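PDB 3QVO: NmrA family protein, which is of unknown function but, as an NmrA-family protein with a Rossmann fold, probably binds NAD(P) or NAD(P)H. Local coordinates for residues Asn41-Lys46 with Leu203-Ile208; Thr52-Gln57 with Gly74-His79; Thr166-Ala171 with Ile219-Pro224. All blocks are in the same frame, centred on the assembly; numbering follows the deposited sequence.

Contact 1: residues Asn41-Lys46 with Leu203-Ile208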
ATOM      1  N   ASN A  41       5.698  -0.841  12.270  1.00 66.06           N
ATOM      2  CA  ASN A  41       6.408  -0.206  13.363  1.00 69.13           C
ATOM      3  C   ASN A  41       5.785   1.083  13.881  1.00 69.22           C
ATOM      4  O   ASN A  41       5.783   1.358  15.086  1.00 71.58           O
ATOM      5  CB  ASN A  41       7.775   0.180  12.860  1.00 72.65           C
ATOM      6  CG  ASN A  41       8.876  -0.656  13.430  1.00 79.29           C
ATOM      7  OD1 ASN A  41       9.242  -1.695  12.833  1.00 82.70           O
ATOM      8  ND2 ASN A  41       9.491  -0.169  14.556  1.00 83.21           N
ATOM      9  N   GLN A  42       5.333   1.928  12.975  1.00 67.54           N
ATOM     10  CA  GLN A  42       4.625   3.111  13.401  1.00 68.28           C
ATOM     11  C   GLN A  42       3.273   2.755  13.988  1.00 66.81           C
ATOM     12  O   GLN A  42       2.780   3.467  14.857  1.00 69.62           O
ATOM     13  CB  GLN A  42       4.404   4.037  12.248  1.00 67.80           C
ATOM     14  CG  GLN A  42       5.696   4.484  11.597  1.00 73.42           C
ATOM     15  CD  GLN A  42       5.450   5.686  10.735  1.00 77.37           C
ATOM     16  OE1 GLN A  42       5.119   6.777  11.264  1.00 84.28           O
ATOM     17  NE2 GLN A  42       5.591   5.518   9.417  1.00 70.76           N
ATOM     18  N   LEU A  43       2.664   1.664  13.529  1.00 63.93           N
ATOM     19  CA  LEU A  43       1.381   1.250  14.085  1.00 62.87           C
ATOM     20  C   LEU A  43       1.520   0.553  15.454  1.00 65.17           C
ATOM     21  O   LEU A  43       0.539   0.395  16.183  1.00 64.71           O
ATOM     22  CB  LEU A  43       0.603   0.395  13.081  1.00 59.36           C
ATOM     23  CG  LEU A  43       0.188   1.115  11.786  1.00 56.93           C
ATOM     24  CD1 LEU A  43      -0.552   0.176  10.927  1.00 49.50           C
ATOM     25  CD2 LEU A  43      -0.630   2.438  11.990  1.00 52.91           C
ATOM     26  N   ALA A  44       2.737   0.167  15.821  1.00 67.95           N
ATOM     27  CA  ALA A  44       2.937  -0.742  16.961  1.00 70.50           C
ATOM     28  C   ALA A  44       2.597  -0.121  18.323  1.00 74.03           C
ATOM     29  O   ALA A  44       2.285  -0.825  19.283  1.00 74.30           O
ATOM     30  CB  ALA A  44       4.385  -1.218  16.990  1.00 72.14           C
ATOM     31  N   ASP A  45       2.687   1.190  18.427  1.00 77.08           N
ATOM     32  CA  ASP A  45       2.419   1.813  19.711  1.00 81.22           C
ATOM     33  C   ASP A  45       1.067   2.532  19.704  1.00 80.79           C
ATOM     34  O   ASP A  45       0.751   3.211  20.657  1.00 84.67           O
ATOM     35  CB  ASP A  45       3.562   2.764  20.079  1.00 84.22           C
ATOM     36  CG  ASP A  45       3.577   3.964  19.213  1.00 86.49           C
ATOM     37  OD1 ASP A  45       2.668   4.023  18.359  1.00 87.71           O
ATOM     38  OD2 ASP A  45       4.468   4.840  19.366  1.00 94.97           O
ATOM     39  N   LYS A  46       0.272   2.368  18.647  1.00 78.28           N
ATOM     40  CA  LYS A  46      -1.086   2.893  18.619  1.00 77.60           C
ATOM     41  C   LYS A  46      -1.956   1.792  19.245  1.00 75.71           C
ATOM     42  O   LYS A  46      -2.237   0.805  18.617  1.00 73.08           O
ATOM     43  CB  LYS A  46      -1.523   3.237  17.182  1.00 75.57           C
ATOM     44  CG  LYS A  46      -0.512   4.123  16.360  1.00 79.15           C
ATOM     45  CD  LYS A  46      -0.949   5.591  16.278  1.00 86.05           C
ATOM     46  CE  LYS A  46       0.155   6.546  15.740  1.00 90.08           C
ATOM     47  NZ  LYS A  46       0.402   6.317  14.250  1.00 90.67           N
ATOM     48  N   LEU A 203       3.289   8.567   4.951  1.00 62.69           N
ATOM     49  CA  LEU A 203       2.021   8.932   4.313  1.00 61.77           C
ATOM     50  C   LEU A 203       0.949   7.888   4.638  1.00 59.18           C
ATOM     51  O   LEU A 203      -0.141   8.231   5.008  1.00 58.66           O
ATOM     52  CB  LEU A 203       2.175   9.042   2.787  1.00 60.78           C
ATOM     53  CG  LEU A 203       0.923   9.527   2.016  1.00 60.02           C
ATOM     54  CD1 LEU A 203       0.295  10.888   2.503  1.00 60.52           C
ATOM     55  CD2 LEU A 203       1.245   9.617   0.529  1.00 59.53           C
ATOM     56  N   ILE A 204       1.281   6.621   4.461  1.00 57.63           N
ATOM     57  CA  ILE A 204       0.346   5.553   4.668  1.00 56.36           C
ATOM     58  C   ILE A 204      -0.209   5.684   6.084  1.00 58.38           C
ATOM     59  O   ILE A 204      -1.420   5.716   6.268  1.00 58.14           O
ATOM     60  CB  ILE A 204       0.990   4.176   4.375  1.00 55.39           C
ATOM     61  CG1 ILE A 204       1.309   4.062   2.879  1.00 52.73           C
ATOM     62  CG2 ILE A 204       0.055   3.011   4.767  1.00 52.30           C
ATOM     63  CD1 ILE A 204       2.301   2.969   2.561  1.00 51.53           C
ATOM     64  N   THR A 205       0.680   5.870   7.059  1.00 60.81           N
ATOM     65  CA  THR A 205       0.294   5.995   8.448  1.00 62.83           C
ATOM     66  C   THR A 205      -0.591   7.207   8.710  1.00 63.94           C
ATOM     67  O   THR A 205      -1.570   7.109   9.458  1.00 62.18           O
ATOM     68  CB  THR A 205       1.534   5.996   9.350  1.00 65.32           C
ATOM     69  OG1 THR A 205       2.166   4.704   9.264  1.00 68.09           O
ATOM     70  CG2 THR A 205       1.152   6.207  10.798  1.00 68.34           C
ATOM     71  N   ASP A 206      -0.267   8.350   8.099  1.00 65.19           N
ATOM     72  CA  ASP A 206      -1.142   9.514   8.214  1.00 66.68           C
ATOM     73  C   ASP A 206      -2.547   9.234   7.665  1.00 64.88           C
ATOM     74  O   ASP A 206      -3.521   9.696   8.246  1.00 65.75           O
ATOM     75  CB  ASP A 206      -0.535  10.741   7.558  1.00 69.09           C
ATOM     76  CG  ASP A 206       0.667  11.306   8.350  1.00 75.60           C
ATOM     77  OD1 ASP A 206       1.031  10.759   9.439  1.00 79.73           O
ATOM     78  OD2 ASP A 206       1.257  12.306   7.871  1.00 82.18           O
ATOM     79  N   ILE A 207      -2.659   8.426   6.610  1.00 62.69           N
ATOM     80  CA  ILE A 207      -3.965   8.142   6.015  1.00 61.79           C
ATOM     81  C   ILE A 207      -4.715   7.160   6.925  1.00 61.54           C
ATOM     82  O   ILE A 207      -5.894   7.299   7.190  1.00 61.40           O
ATOM     83  CB  ILE A 207      -3.845   7.573   4.601  1.00 59.91           C
ATOM     84  CG1 ILE A 207      -3.162   8.551   3.648  1.00 60.72           C
ATOM     85  CG2 ILE A 207      -5.238   7.201   4.024  1.00 59.53           C
ATOM     86  CD1 ILE A 207      -2.992   7.999   2.186  1.00 54.59           C
ATOM     87  N   ILE A 208      -4.005   6.166   7.427  1.00 61.57           N
ATOM     88  CA  ILE A 208      -4.591   5.237   8.359  1.00 61.28           C
ATOM     89  C   ILE A 208      -5.091   5.997   9.589  1.00 64.06           C
ATOM     90  O   ILE A 208      -6.197   5.751  10.101  1.00 63.76           O
ATOM     91  CB  ILE A 208      -3.568   4.200   8.783  1.00 60.67           C
ATOM     92  CG1 ILE A 208      -3.308   3.248   7.634  1.00 58.66           C
ATOM     93  CG2 ILE A 208      -4.044   3.455  10.041  1.00 59.99           C
ATOM     94  CD1 ILE A 208      -2.224   2.206   7.872  1.00 57.02           C
TER
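Two helices of the Rossmann fold, 34-43 and 197-209, pack against each other here, and the turn that follows the first of them joins in. T205 stands at the middle, facing Q42. The Q42 amide lies over the T205 side chain, with NE2 3.5 Å from OG1. No hydrogen bond links the two residues. The T205 hydroxyl instead bonds to the backbone oxygen of A201, one helical turn back. CG2 of T205 points to K46, whose NZ comes within 3.5 Å of that methyl. The K46 chain reaches it by bending at chi2 (-102°) and again at chi4 (71°). Deeper in, L43 and I208 cross at about a right angle. CD1 of L43 is 4.0 Å from CD1 of I208, and CD2 of L43 is 4.1 Å from CG2 of I208. The type I turn L43-K46 is closed by K46 N and L43 O at 3.2 Å. N68 ND2 also bonds to the backbone oxygens of L43 and K46. V39, a turn before L43, extends the packing onto T205 and I204. The contact therefore rests on van der Waals packing, with an apolar inner part and longer polar side chains laid over T205 at the outer side.

Contact 2: residues Thr52-Gln57 with Gly74-His79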
ATOM      1  N   THR A  52      -3.644  -6.507  11.295  1.00 50.83           N
ATOM      2  CA  THR A  52      -3.581  -7.878  10.882  1.00 50.51           C
ATOM      3  C   THR A  52      -2.572  -7.954   9.765  1.00 50.78           C
ATOM      4  O   THR A  52      -2.692  -7.249   8.780  1.00 50.78           O
ATOM      5  CB  THR A  52      -4.912  -8.326  10.368  1.00 50.09           C
ATOM      6  OG1 THR A  52      -5.884  -8.192  11.404  1.00 49.18           O
ATOM      7  CG2 THR A  52      -4.850  -9.787   9.841  1.00 48.11           C
ATOM      8  N   LEU A  53      -1.575  -8.811   9.926  1.00 52.44           N
ATOM      9  CA  LEU A  53      -0.419  -8.845   9.038  1.00 52.58           C
ATOM     10  C   LEU A  53      -0.481 -10.140   8.251  1.00 53.24           C
ATOM     11  O   LEU A  53      -0.205 -11.226   8.769  1.00 53.97           O
ATOM     12  CB  LEU A  53       0.856  -8.767   9.842  1.00 53.84           C
ATOM     13  CG  LEU A  53       0.945  -7.617  10.856  1.00 55.85           C
ATOM     14  CD1 LEU A  53       2.305  -7.642  11.558  1.00 57.98           C
ATOM     15  CD2 LEU A  53       0.677  -6.225  10.252  1.00 54.42           C
ATOM     16  N   PHE A  54      -0.865 -10.003   6.985  1.00 52.46           N
ATOM     17  CA  PHE A  54      -1.136 -11.102   6.093  1.00 52.30           C
ATOM     18  C   PHE A  54       0.061 -11.250   5.173  1.00 53.52           C
ATOM     19  O   PHE A  54       0.375 -10.331   4.435  1.00 52.12           O
ATOM     20  CB  PHE A  54      -2.350 -10.693   5.292  1.00 51.39           C
ATOM     21  CG  PHE A  54      -2.955 -11.760   4.448  1.00 52.01           C
ATOM     22  CD1 PHE A  54      -3.951 -12.598   4.959  1.00 51.38           C
ATOM     23  CD2 PHE A  54      -2.624 -11.851   3.094  1.00 53.38           C
ATOM     24  CE1 PHE A  54      -4.568 -13.535   4.133  1.00 54.01           C
ATOM     25  CE2 PHE A  54      -3.208 -12.784   2.272  1.00 53.46           C
ATOM     26  CZ  PHE A  54      -4.191 -13.642   2.779  1.00 53.11           C
ATOM     27  N   ALA A  55       0.717 -12.413   5.228  1.00 54.60           N
ATOM     28  CA  ALA A  55       1.845 -12.677   4.392  1.00 57.15           C
ATOM     29  C   ALA A  55       1.998 -14.152   4.038  1.00 59.50           C
ATOM     30  O   ALA A  55       1.598 -15.038   4.779  1.00 58.88           O
ATOM     31  CB  ALA A  55       3.112 -12.191   5.079  1.00 58.05           C
ATOM     32  N   ARG A  56       2.649 -14.372   2.906  1.00 62.23           N
ATOM     33  CA  ARG A  56       2.873 -15.662   2.343  1.00 65.68           C
ATOM     34  C   ARG A  56       3.795 -16.447   3.232  1.00 68.19           C
ATOM     35  O   ARG A  56       3.553 -17.616   3.522  1.00 68.38           O
ATOM     36  CB  ARG A  56       3.519 -15.511   0.950  1.00 68.11           C
ATOM     37  CG  ARG A  56       2.547 -15.579  -0.239  1.00 72.84           C
ATOM     38  CD  ARG A  56       3.245 -15.279  -1.587  1.00 80.42           C
ATOM     39  NE  ARG A  56       3.676 -16.500  -2.299  1.00 90.11           N
ATOM     40  CZ  ARG A  56       3.167 -16.934  -3.468  1.00 97.06           C
ATOM     41  NH1 ARG A  56       2.175 -16.261  -4.100  1.00 97.37           N
ATOM     42  NH2 ARG A  56       3.644 -18.055  -4.031  1.00101.15           N
ATOM     43  N   GLN A  57       4.890 -15.800   3.630  1.00 69.73           N
ATOM     44  CA  GLN A  57       5.860 -16.421   4.503  1.00 73.56           C
ATOM     45  C   GLN A  57       5.987 -15.536   5.737  1.00 73.31           C
ATOM     46  O   GLN A  57       6.781 -14.588   5.762  1.00 73.50           O
ATOM     47  CB  GLN A  57       7.190 -16.614   3.777  1.00 76.65           C
ATOM     48  CG  GLN A  57       7.065 -17.508   2.563  1.00 79.13           C
ATOM     49  CD  GLN A  57       8.385 -17.669   1.812  1.00 84.82           C
ATOM     50  OE1 GLN A  57       8.854 -16.745   1.130  1.00 84.43           O
ATOM     51  NE2 GLN A  57       8.988 -18.842   1.941  1.00 88.05           N
ATOM     52  N   GLY A  74      -1.076 -16.322   4.480  1.00 58.59           N
ATOM     53  CA  GLY A  74      -1.933 -16.374   3.306  1.00 58.77           C
ATOM     54  C   GLY A  74      -1.448 -15.606   2.074  1.00 59.03           C
ATOM     55  O   GLY A  74      -0.655 -14.670   2.131  1.00 58.17           O
ATOM     56  N   ASP A  75      -2.029 -16.006   0.964  1.00 59.98           N
ATOM     57  CA  ASP A  75      -1.720 -15.520  -0.351  1.00 60.73           C
ATOM     58  C   ASP A  75      -2.971 -14.784  -0.770  1.00 58.45           C
ATOM     59  O   ASP A  75      -4.060 -15.321  -0.581  1.00 57.72           O
ATOM     60  CB  ASP A  75      -1.512 -16.795  -1.181  1.00 63.63           C
ATOM     61  CG  ASP A  75      -1.233 -16.535  -2.623  1.00 66.04           C
ATOM     62  OD1 ASP A  75      -1.449 -15.420  -3.138  1.00 63.96           O
ATOM     63  OD2 ASP A  75      -0.799 -17.515  -3.263  1.00 76.28           O
ATOM     64  N   VAL A  76      -2.854 -13.580  -1.333  1.00 57.30           N
ATOM     65  CA  VAL A  76      -4.066 -12.863  -1.801  1.00 56.54           C
ATOM     66  C   VAL A  76      -4.839 -13.573  -2.927  1.00 57.10           C
ATOM     67  O   VAL A  76      -6.031 -13.346  -3.087  1.00 56.00           O
ATOM     68  CB  VAL A  76      -3.788 -11.381  -2.218  1.00 56.45           C
ATOM     69  CG1 VAL A  76      -3.109 -10.654  -1.039  1.00 55.32           C
ATOM     70  CG2 VAL A  76      -2.968 -11.295  -3.461  1.00 57.17           C
ATOM     71  N   LEU A  77      -4.207 -14.477  -3.653  1.00 57.65           N
ATOM     72  CA  LEU A  77      -4.971 -15.255  -4.627  1.00 59.80           C
ATOM     73  C   LEU A  77      -5.620 -16.478  -3.995  1.00 60.00           C
ATOM     74  O   LEU A  77      -6.307 -17.229  -4.687  1.00 61.72           O
ATOM     75  CB  LEU A  77      -4.128 -15.660  -5.852  1.00 60.75           C
ATOM     76  CG  LEU A  77      -3.543 -14.434  -6.562  1.00 61.40           C
ATOM     77  CD1 LEU A  77      -2.696 -14.815  -7.787  1.00 64.19           C
ATOM     78  CD2 LEU A  77      -4.665 -13.488  -6.963  1.00 60.15           C
ATOM     79  N   ASN A  78      -5.396 -16.706  -2.708  1.00 58.66           N
ATOM     80  CA  ASN A  78      -6.203 -17.715  -2.013  1.00 58.32           C
ATOM     81  C   ASN A  78      -7.385 -16.933  -1.503  1.00 55.68           C
ATOM     82  O   ASN A  78      -7.301 -16.305  -0.450  1.00 53.11           O
ATOM     83  CB  ASN A  78      -5.442 -18.377  -0.859  1.00 58.54           C
ATOM     84  CG  ASN A  78      -6.329 -19.335  -0.056  1.00 60.34           C
ATOM     85  OD1 ASN A  78      -7.564 -19.225  -0.057  1.00 60.44           O
ATOM     86  ND2 ASN A  78      -5.705 -20.292   0.609  1.00 61.51           N
ATOM     87  N   HIS A  79      -8.472 -16.981  -2.235  1.00 55.36           N
ATOM     88  CA  HIS A  79      -9.625 -16.134  -1.969  1.00 55.55           C
ATOM     89  C   HIS A  79     -10.260 -16.474  -0.641  1.00 54.70           C
ATOM     90  O   HIS A  79     -10.728 -15.598   0.043  1.00 53.67           O
ATOM     91  CB  HIS A  79     -10.729 -16.301  -3.073  1.00 56.66           C
ATOM     92  CG  HIS A  79     -10.252 -15.999  -4.466  1.00 61.16           C
ATOM     93  ND1 HIS A  79      -9.899 -14.733  -4.879  1.00 60.58           N
ATOM     94  CD2 HIS A  79     -10.062 -16.809  -5.541  1.00 65.76           C
ATOM     95  CE1 HIS A  79      -9.542 -14.765  -6.148  1.00 60.38           C
ATOM     96  NE2 HIS A  79      -9.622 -16.013  -6.573  1.00 63.95           N
TER
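F54 has CG anti to its backbone N (chi1 -171°), which carries the ring across to the backbone of G74 and D75. R56 bends at chi3 (95°), and its chain runs side by side with that of D75, the guanidinium and carboxylate planes 48° apart. G74 CA sits over one face of the F54 ring, 4.0 Å from its centroid, in a CH-pi contact. V76 N lies at the edge, in the ring plane, and V76 CG1 touches F54 CE2 at 3.9 Å. The bare glycine CA lets the ring come this close. Strand 49-55 belongs to the sheet of the Rossmann fold; G74-H79 is the loop from strand 69-73 to helix 79-86. G74 N donates to A55 O at 3.0 Å, from above the carbonyl plane. R56 NH1 and D75 OD2 form a salt bridge of 3.3 Å, but the oxygen is well out of the guanidinium plane, so charge alone acts. D75 OD1 accepts from L77 N at 3.0 Å in an Asx turn, which ties OD1 back to the loop backbone. N78 then N-caps helix 79-86, its OD1 taking the backbone N of A81. L27, L29 and I72 pack against F54.

Contact 3: residues Thr166-Ala171 with Ile219-Pro224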
ATOM      1  N   THR A 166      -7.232   5.138  -2.131  1.00 54.02           N
ATOM      2  CA  THR A 166      -6.129   6.013  -2.418  1.00 54.90           C
ATOM      3  C   THR A 166      -5.073   5.128  -3.082  1.00 54.96           C
ATOM      4  O   THR A 166      -4.662   4.117  -2.511  1.00 54.42           O
ATOM      5  CB  THR A 166      -5.549   6.606  -1.165  1.00 55.74           C
ATOM      6  OG1 THR A 166      -6.581   7.241  -0.369  1.00 56.31           O
ATOM      7  CG2 THR A 166      -4.413   7.580  -1.521  1.00 53.79           C
ATOM      8  N   ILE A 167      -4.666   5.481  -4.297  1.00 55.43           N
ATOM      9  CA  ILE A 167      -3.597   4.769  -4.997  1.00 54.72           C
ATOM     10  C   ILE A 167      -2.367   5.618  -4.790  1.00 55.39           C
ATOM     11  O   ILE A 167      -2.415   6.835  -4.938  1.00 56.75           O
ATOM     12  CB  ILE A 167      -3.893   4.596  -6.536  1.00 54.93           C
ATOM     13  CG1 ILE A 167      -5.049   3.620  -6.733  1.00 53.52           C
ATOM     14  CG2 ILE A 167      -2.682   4.099  -7.268  1.00 54.66           C
ATOM     15  CD1 ILE A 167      -5.837   3.763  -8.050  1.00 51.85           C
ATOM     16  N   LEU A 168      -1.270   4.971  -4.435  1.00 54.63           N
ATOM     17  CA  LEU A 168      -0.053   5.649  -4.113  1.00 55.65           C
ATOM     18  C   LEU A 168       0.978   5.144  -5.068  1.00 55.85           C
ATOM     19  O   LEU A 168       1.165   3.918  -5.192  1.00 55.89           O
ATOM     20  CB  LEU A 168       0.409   5.365  -2.678  1.00 55.32           C
ATOM     21  CG  LEU A 168      -0.441   5.825  -1.504  1.00 56.76           C
ATOM     22  CD1 LEU A 168       0.302   5.554  -0.181  1.00 54.78           C
ATOM     23  CD2 LEU A 168      -0.773   7.305  -1.651  1.00 58.81           C
ATOM     24  N   ARG A 169       1.654   6.100  -5.703  1.00 56.82           N
ATOM     25  CA  ARG A 169       2.609   5.853  -6.783  1.00 57.95           C
ATOM     26  C   ARG A 169       3.936   6.468  -6.462  1.00 59.43           C
ATOM     27  O   ARG A 169       4.124   7.640  -6.713  1.00 60.36           O
ATOM     28  CB  ARG A 169       2.104   6.476  -8.095  1.00 59.06           C
ATOM     29  CG  ARG A 169       1.127   5.600  -8.797  1.00 56.42           C
ATOM     30  CD  ARG A 169       0.403   6.282  -9.908  1.00 57.28           C
ATOM     31  NE  ARG A 169      -0.040   7.649  -9.655  1.00 56.62           N
ATOM     32  CZ  ARG A 169       0.568   8.748 -10.073  1.00 61.22           C
ATOM     33  NH1 ARG A 169       1.711   8.675 -10.735  1.00 64.18           N
ATOM     34  NH2 ARG A 169       0.035   9.939  -9.817  1.00 62.80           N
ATOM     35  N   PRO A 170       4.846   5.686  -5.872  1.00 60.22           N
ATOM     36  CA  PRO A 170       6.147   6.187  -5.464  1.00 62.47           C
ATOM     37  C   PRO A 170       7.228   6.124  -6.508  1.00 64.51           C
ATOM     38  O   PRO A 170       7.308   5.149  -7.272  1.00 65.57           O
ATOM     39  CB  PRO A 170       6.542   5.272  -4.301  1.00 62.20           C
ATOM     40  CG  PRO A 170       5.723   4.056  -4.474  1.00 59.80           C
ATOM     41  CD  PRO A 170       4.475   4.461  -5.154  1.00 58.97           C
ATOM     42  N   ALA A 171       8.071   7.157  -6.463  1.00 65.33           N
ATOM     43  CA  ALA A 171       9.254   7.267  -7.238  1.00 67.85           C
ATOM     44  C   ALA A 171      10.176   6.160  -6.787  1.00 69.30           C
ATOM     45  O   ALA A 171       9.787   5.324  -5.971  1.00 66.38           O
ATOM     46  CB  ALA A 171       9.878   8.649  -7.052  1.00 68.69           C
ATOM     47  N   ILE A 219      -1.912   9.265  -6.478  1.00 64.16           N
ATOM     48  CA  ILE A 219      -0.935  10.274  -6.081  1.00 65.10           C
ATOM     49  C   ILE A 219       0.476   9.769  -6.292  1.00 64.11           C
ATOM     50  O   ILE A 219       0.830   8.691  -5.812  1.00 61.59           O
ATOM     51  CB  ILE A 219      -1.038  10.490  -4.557  1.00 66.06           C
ATOM     52  CG1 ILE A 219      -2.436  10.870  -4.116  1.00 67.91           C
ATOM     53  CG2 ILE A 219      -0.046  11.514  -4.066  1.00 70.54           C
ATOM     54  CD1 ILE A 219      -2.604  10.650  -2.628  1.00 67.76           C
ATOM     55  N   GLY A 220       1.299  10.561  -6.978  1.00 65.48           N
ATOM     56  CA  GLY A 220       2.731  10.310  -7.021  1.00 64.90           C
ATOM     57  C   GLY A 220       3.395  10.882  -5.781  1.00 65.39           C
ATOM     58  O   GLY A 220       2.979  11.935  -5.275  1.00 65.49           O
ATOM     59  N   ILE A 221       4.426  10.190  -5.290  1.00 64.99           N
ATOM     60  CA  ILE A 221       5.162  10.610  -4.105  1.00 65.87           C
ATOM     61  C   ILE A 221       6.659  10.690  -4.458  1.00 68.04           C
ATOM     62  O   ILE A 221       7.275   9.695  -4.830  1.00 67.17           O
ATOM     63  CB  ILE A 221       4.994   9.600  -2.924  1.00 64.56           C
ATOM     64  CG1 ILE A 221       3.548   9.111  -2.773  1.00 63.02           C
ATOM     65  CG2 ILE A 221       5.452  10.211  -1.582  1.00 63.10           C
ATOM     66  CD1 ILE A 221       3.458   7.724  -2.048  1.00 61.97           C
ATOM     67  N   ASN A 222       7.238  11.878  -4.341  1.00 70.51           N
ATOM     68  CA  ASN A 222       8.684  12.040  -4.526  1.00 72.93           C
ATOM     69  C   ASN A 222       9.353  12.945  -3.461  1.00 74.92           C
ATOM     70  O   ASN A 222       8.718  13.815  -2.890  1.00 74.80           O
ATOM     71  CB  ASN A 222       8.967  12.606  -5.922  1.00 74.59           C
ATOM     72  CG  ASN A 222       8.616  14.067  -6.031  1.00 76.10           C
ATOM     73  OD1 ASN A 222       7.475  14.404  -6.326  1.00 77.49           O
ATOM     74  ND2 ASN A 222       9.595  14.948  -5.767  1.00 77.45           N
ATOM     75  N   GLN A 223      10.647  12.735  -3.239  1.00 76.71           N
ATOM     76  CA  GLN A 223      11.455  13.602  -2.405  1.00 79.27           C
ATOM     77  C   GLN A 223      11.645  14.920  -3.162  1.00 81.97           C
ATOM     78  O   GLN A 223      11.837  14.896  -4.375  1.00 83.35           O
ATOM     79  CB  GLN A 223      12.793  12.905  -2.137  1.00 80.97           C
ATOM     80  CG  GLN A 223      13.775  13.608  -1.220  1.00 82.01           C
ATOM     81  CD  GLN A 223      14.944  12.682  -0.805  1.00 82.87           C
ATOM     82  OE1 GLN A 223      14.746  11.490  -0.450  1.00 76.32           O
ATOM     83  NE2 GLN A 223      16.165  13.229  -0.839  1.00 83.06           N
ATOM     84  N   PRO A 224      11.520  16.068  -2.484  1.00 83.17           N
ATOM     85  CA  PRO A 224      11.722  17.322  -3.193  1.00 85.43           C
ATOM     86  C   PRO A 224      13.165  17.515  -3.607  1.00 87.93           C
ATOM     87  O   PRO A 224      14.069  17.041  -2.918  1.00 89.38           O
ATOM     88  CB  PRO A 224      11.344  18.387  -2.159  1.00 86.70           C
ATOM     89  CG  PRO A 224      10.476  17.698  -1.174  1.00 85.19           C
ATOM     90  CD  PRO A 224      10.936  16.275  -1.150  1.00 83.33           C
TER
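I167 and R169 on one strand, and I219 and I221 on the other, exchange the backbone hydrogen bonds that make this a parallel pair. I219 N donates to I167 O at 2.9 Å, and R169 N to I219 O at 2.7 Å. I221 N then gives to R169 O, and A171 N closes the ladder on I221 O at 3.1 Å. R169 O also receives a CA-H...O contact from G220 CA at 3.0 Å. The strand segments are twisted, 34° between their directions.

L168, P170, I219 and I221 point to one face of the sheet. L168 CD2 and I219 CD1 meet at 3.9 Å, the two side chains lying alongside and pointing the same way. I221 CD1 touches L168 CB at 3.9 Å, and the methyl CG2 of T166 packs on I219 CD1 at 3.7 Å. R169 points to the other face, and there its guanidinium folds back over the neighbouring strand, where G220 has no side chain. The bend at chi3 (-42°) lays one guanidinium face over the I219-G220 peptide. NH2 of R169 comes 3.2 Å from G220 N, but both are donors and no bond forms. NE is held by N218 OD1, just before the segment, and this fixes the group over the peptide.

Farther out, T166 OG1 is bonded to H214 O and to R119 NH1. The pair forms the late-strand end of the Rossmann-type sheet: strand 164-174 lies between strands 119-123 and 217-222, helix 197-209 packs on L168 and I221 through V200, L203 and I204, and helix 149-159 touches I167.

Contacts 2 and 3 reach the same sheet; contact 1 joins two helices packed on it. Contact 2 lies at the 49-55 and 69-73 end, contact 3 at the 164-174 and 217-222 end, on opposite sides of the chain's centre. Their centres are about 25 Å apart. The centre of contact 1 is about 20 Å from that of contact 2, without touching, and about 17 Å from that of contact 3. It does touch contact 3, through helix 197-209. Along the chain, contact 2 is nested inside the loop closed by contact 1 and closes before contact 3 opens, while contacts 1 and 3 interlock. Helix 197-209 thus ties the N-terminal helix to the late strands of the Rossmann-type sheet.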